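Local coordinates for arginase (Medicago truncatula, PDB 6VSS), which catalyses the manganese-dependent hydrolysis of L-arginine to urea and L-ornithine and also turns agmatine into urea and putrescine, at the interface of chains A and B. Sequence-based numbering; all coordinates share one arbitrary frame. Chains: chain A/B, Arginase.

Both contacts lie on one two-fold subunit interface of the arginase hexamer, with their C-alpha centres about 7 Å apart. The long helix 25-57 of chain A serves both, and A:Phe49, B:Asp126 and B:Cys127 belong to each. Contact 1 is where this helix packs against the start of the same helix of chain B, largely through apolar side chains. Contact 2 is its charged neighbour, where chain A, with strand 113-118 joining in, holds the end of helix 121-125 and the loop after it. Each has a twin with the chains exchanged, so the apolar and charged patches both occur twice across the interface and probably help hold the two subunits together.

Contact 1: the interface of chains A and B. Residues chain A 49, 52-53, 56; chain B 27-28, 31, 126-127.
A:Phe49 and B:Leu27 meet because both send CG anti to the backbone N, at chi1 168° and -163° respectively, and each side chain thereby points from its own copy of helix 25-57 toward the other chain. The two side chains cross at about a right angle. The methyl CD2 of B:Leu27 comes to the rim of the A:Phe49 ring, in the ring plane, beside CD1 and CE1; the separation there is modelled too short to be trusted. The other methyl, CD1, reaches across to the backbone of A:Leu53 and lies 4.0 Å from its CA. A:Glu52 adds part of its surface to the same patch, so B:Leu27 is received by a full turn of helix and not by the ring alone.

Further along helix 25-57 of chain B, the methyl CB of B:Ala31 sits 3.4 Å from ring atom CD1 of A:Phe49, a snug fit. B:Leu28 meets the ring near its far end, its CD2 being 3.9 Å from CE1 of A:Phe49. Near ring atom CE2 runs the loop of chain B: CA of B:Cys127 is 4.1 Å from CE2 of A:Phe49, with the backbone carbonyl of B:Asp126 close by. The ring is therefore placed between the N-terminal helix of chain B and that loop. Putting an alanine at A:Phe49 would probably open a gap between the two, leaving B:Leu27 and B:Ala31 without the ring they pack on. Past the leucine, the hydroxyl OG of A:Ser56 turns back to its own helix and donates to the carbonyl O of A:Leu53 at 3.0 Å, in the carbonyl plane and on a lone pair.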
loop_
_atom_site.group_PDB
_atom_site.type_symbol
_atom_site.label_atom_id
_atom_site.label_comp_id
_atom_site.label_asym_id
_atom_site.label_seq_id
_atom_site.Cartn_x
_atom_site.Cartn_y
_atom_site.Cartn_z
ATOM N N PHE A 49 24.023 -11.770 -33.196
ATOM C CA PHE A 49 25.011 -10.980 -32.388
ATOM C C PHE A 49 25.508 -11.790 -31.179
ATOM O O PHE A 49 26.692 -12.015 -31.073
ATOM C CB PHE A 49 24.488 -9.609 -31.926
ATOM C CG PHE A 49 25.350 -8.934 -30.875
ATOM C CD1 PHE A 49 26.718 -8.757 -31.062
ATOM C CD2 PHE A 49 24.822 -8.566 -29.649
ATOM C CE1 PHE A 49 27.511 -8.201 -30.069
ATOM C CE2 PHE A 49 25.617 -8.003 -28.663
ATOM C CZ PHE A 49 26.951 -7.808 -28.883
ATOM N N GLU A 52 27.447 -15.125 -32.076
ATOM C CA GLU A 52 28.795 -14.704 -32.539
ATOM C C GLU A 52 29.666 -14.350 -31.320
ATOM O O GLU A 52 30.836 -14.795 -31.279
ATOM C CB GLU A 52 28.632 -13.526 -33.495
ATOM C CG GLU A 52 29.781 -13.342 -34.437
ATOM C CD GLU A 52 29.417 -12.500 -35.643
ATOM O OE1 GLU A 52 30.365 -11.872 -36.225
ATOM O OE2 GLU A 52 28.197 -12.491 -36.019
ATOM N N LEU A 53 29.127 -13.593 -30.355
ATOM C CA LEU A 53 29.849 -13.175 -29.112
ATOM C C LEU A 53 30.352 -14.423 -28.354
ATOM O O LEU A 53 31.579 -14.533 -28.181
ATOM C CB LEU A 53 28.967 -12.291 -28.218
ATOM C CG LEU A 53 29.634 -11.757 -26.941
ATOM C CD1 LEU A 53 30.758 -10.816 -27.284
ATOM C CD2 LEU A 53 28.655 -11.052 -26.020
ATOM N N SER A 56 33.204 -16.129 -30.020
ATOM C CA SER A 56 34.503 -15.410 -29.979
ATOM C C SER A 56 35.178 -15.553 -28.594
ATOM O O SER A 56 36.395 -15.512 -28.534
ATOM C CB SER A 56 34.347 -13.976 -30.385
ATOM O OG SER A 56 33.992 -13.178 -29.275
ATOM N N LEU B 27 32.971 -7.170 -34.798
ATOM C CA LEU B 27 31.731 -7.795 -34.247
ATOM C C LEU B 27 30.712 -6.716 -33.862
ATOM O O LEU B 27 29.524 -6.905 -34.186
ATOM C CB LEU B 27 32.088 -8.650 -33.022
ATOM C CG LEU B 27 31.037 -9.668 -32.566
ATOM C CD1 LEU B 27 31.660 -10.759 -31.709
ATOM C CD2 LEU B 27 29.914 -8.998 -31.802
ATOM N N LEU B 28 31.155 -5.649 -33.182
ATOM C CA LEU B 28 30.262 -4.575 -32.656
ATOM C C LEU B 28 29.800 -3.675 -33.801
ATOM O O LEU B 28 28.594 -3.677 -34.088
ATOM C CB LEU B 28 30.983 -3.774 -31.569
ATOM C CG LEU B 28 30.996 -4.433 -30.192
ATOM C CD1 LEU B 28 31.594 -3.497 -29.150
ATOM C CD2 LEU B 28 29.597 -4.879 -29.772
ATOM N N ALA B 31 27.235 -5.756 -35.847
ATOM C CA ALA B 31 26.009 -6.118 -35.109
ATOM C C ALA B 31 25.213 -4.856 -34.819
ATOM O O ALA B 31 24.013 -4.850 -35.083
ATOM C CB ALA B 31 26.360 -6.801 -33.814
ATOM N N ASP B 126 22.201 -2.720 -25.204
ATOM C CA ASP B 126 22.909 -3.984 -24.872
ATOM C C ASP B 126 23.713 -4.500 -26.082
ATOM O O ASP B 126 24.028 -5.671 -26.086
ATOM C CB ASP B 126 21.918 -5.035 -24.385
ATOM C CG ASP B 126 22.586 -6.315 -23.927
ATOM O OD1 ASP B 126 23.485 -6.255 -23.061
ATOM O OD2 ASP B 126 22.252 -7.336 -24.456
ATOM N N CYS B 127 23.982 -3.692 -27.095
ATOM C CA CYS B 127 24.930 -4.014 -28.203
ATOM C C CYS B 127 26.155 -3.117 -28.045
ATOM O O CYS B 127 27.029 -3.087 -28.965
ATOM C CB CYS B 127 24.335 -3.758 -29.594
ATOM S SG CYS B 127 22.886 -4.770 -30.001
#

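Contact 2: the interface of chains A and B. Residues chain A 46, 49-50, 115-116; chain B 123, 126-127.
A:Phe49 and B:Cys127 form the small apolar centre of this arginase-family subunit contact, the ring of helix 25-57 resting by the loop that follows helix 121-125 of the partner chain. Moving outward, the thiol SG of B:Cys127 comes near the A:Arg46 guanidinium, 3.1 Å from NH1. The thiol also makes a weak hydrogen bond within chain B, back to the carbonyl O of B:Glu123. That same carbonyl lies over one face of the guanidinium, 3.3 Å above its plane and displaced toward the rim.

At the polar rim, the carboxylate oxygen OD2 of B:Asp126 takes two positively charged groups of chain A. NH2 of A:Arg46 gives it a salt-bridging hydrogen bond of 2.9 Å that is almost straight, 173° at the hydrogen. OD2 accepts this with its anti lone pair and lies in the guanidinium plane, although the two flat groups stand 77° apart: one carboxylate oxygen takes one N-H, so this is not the flat, two-pronged pairing. The ammonium NZ of A:Lys50 approaches the same oxygen at 2.7 Å from its syn side, a little out of the carboxylate plane. Two such charges would probably favour the ionised aspartate.

Both cations are steadied by strand 113-118 of their own chain. A:Arg46, bent at chi2 and chi3, turns NE toward the carbonyl O of A:Val116 and donates to it at 2.8 Å, which fixes the guanidinium from the side opposite its NH1. The lysine chain is folded too, and its terminal bend (chi4 88°) helps bring NZ to the backbone carbonyl O of A:Asn115, at 3.0 Å, on a lone pair. A:Asn115 and A:Val116 thus act as a second shell, aiming arginine and lysine at the partner's carboxylate. Another hydrogen bond from NH1 of A:Arg46, to the backbone carbonyl O of B:Asp126, is long and weak at 3.5 Å.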
loop_
_atom_site.group_PDB
_atom_site.type_symbol
_atom_site.label_atom_id
_atom_site.label_comp_id
_atom_site.label_asym_id
_atom_site.label_seq_id
_atom_site.Cartn_x
_atom_site.Cartn_y
_atom_site.Cartn_z
ATOM N N ARG A 46 19.718 -10.028 -33.180
ATOM C CA ARG A 46 20.087 -10.038 -31.745
ATOM C C ARG A 46 20.635 -11.418 -31.376
ATOM O O ARG A 46 21.678 -11.488 -30.675
ATOM C CB ARG A 46 18.872 -9.647 -30.896
ATOM C CG ARG A 46 18.571 -8.156 -30.923
ATOM C CD ARG A 46 19.559 -7.332 -30.121
ATOM N NE ARG A 46 19.483 -7.635 -28.700
ATOM C CZ ARG A 46 20.456 -7.451 -27.829
ATOM N NH1 ARG A 46 21.628 -6.982 -28.213
ATOM N NH2 ARG A 46 20.260 -7.750 -26.569
ATOM N N PHE A 49 24.023 -11.770 -33.196
ATOM C CA PHE A 49 25.011 -10.980 -32.388
ATOM C C PHE A 49 25.508 -11.790 -31.179
ATOM O O PHE A 49 26.692 -12.015 -31.073
ATOM C CB PHE A 49 24.488 -9.609 -31.926
ATOM C CG PHE A 49 25.350 -8.934 -30.875
ATOM C CD1 PHE A 49 26.718 -8.757 -31.062
ATOM C CD2 PHE A 49 24.822 -8.566 -29.649
ATOM C CE1 PHE A 49 27.511 -8.201 -30.069
ATOM C CE2 PHE A 49 25.617 -8.003 -28.663
ATOM C CZ PHE A 49 26.951 -7.808 -28.883
ATOM N N LYS A 50 24.619 -12.267 -30.320
ATOM C CA LYS A 50 24.985 -12.994 -29.076
ATOM C C LYS A 50 25.642 -14.352 -29.374
ATOM O O LYS A 50 26.598 -14.647 -28.685
ATOM C CB LYS A 50 23.764 -13.079 -28.164
ATOM C CG LYS A 50 23.285 -11.714 -27.657
ATOM C CD LYS A 50 24.355 -10.968 -26.849
ATOM C CE LYS A 50 23.940 -9.621 -26.301
ATOM N NZ LYS A 50 23.310 -9.768 -24.977
ATOM N N ASN A 115 21.011 -11.436 -22.814
ATOM C CA ASN A 115 19.642 -11.058 -23.256
ATOM C C ASN A 115 19.551 -11.154 -24.767
ATOM O O ASN A 115 20.449 -10.662 -25.462
ATOM C CB ASN A 115 19.250 -9.662 -22.787
ATOM C CG ASN A 115 17.792 -9.367 -23.054
ATOM O OD1 ASN A 115 16.936 -10.254 -22.911
ATOM N ND2 ASN A 115 17.505 -8.124 -23.407
ATOM N N VAL A 116 18.467 -11.729 -25.258
ATOM C CA VAL A 116 18.165 -11.581 -26.707
ATOM C C VAL A 116 17.229 -10.405 -26.909
ATOM O O VAL A 116 17.619 -9.451 -27.621
ATOM C CB VAL A 116 17.588 -12.870 -27.278
ATOM C CG1 VAL A 116 17.445 -12.745 -28.781
ATOM C CG2 VAL A 116 18.501 -14.022 -26.888
ATOM N N GLU B 123 17.650 -3.122 -25.831
ATOM C CA GLU B 123 18.262 -4.126 -26.728
ATOM C C GLU B 123 19.378 -3.433 -27.518
ATOM O O GLU B 123 20.429 -4.012 -27.625
ATOM C CB GLU B 123 17.192 -4.731 -27.638
ATOM C CG GLU B 123 16.178 -5.630 -26.927
ATOM C CD GLU B 123 15.001 -4.959 -26.197
ATOM O OE1 GLU B 123 14.880 -3.728 -26.216
ATOM O OE2 GLU B 123 14.193 -5.683 -25.581
ATOM N N ASP B 126 22.201 -2.720 -25.204
ATOM C CA ASP B 126 22.909 -3.984 -24.872
ATOM C C ASP B 126 23.713 -4.500 -26.082
ATOM O O ASP B 126 24.028 -5.671 -26.086
ATOM C CB ASP B 126 21.918 -5.035 -24.385
ATOM C CG ASP B 126 22.586 -6.315 -23.927
ATOM O OD1 ASP B 126 23.485 -6.255 -23.061
ATOM O OD2 ASP B 126 22.252 -7.336 -24.456
ATOM N N CYS B 127 23.982 -3.692 -27.095
ATOM C CA CYS B 127 24.930 -4.014 -28.203
ATOM C C CYS B 127 26.155 -3.117 -28.045
ATOM O O CYS B 127 27.029 -3.087 -28.965
ATOM C CB CYS B 127 24.335 -3.758 -29.594
ATOM S SG CYS B 127 22.886 -4.770 -30.001
#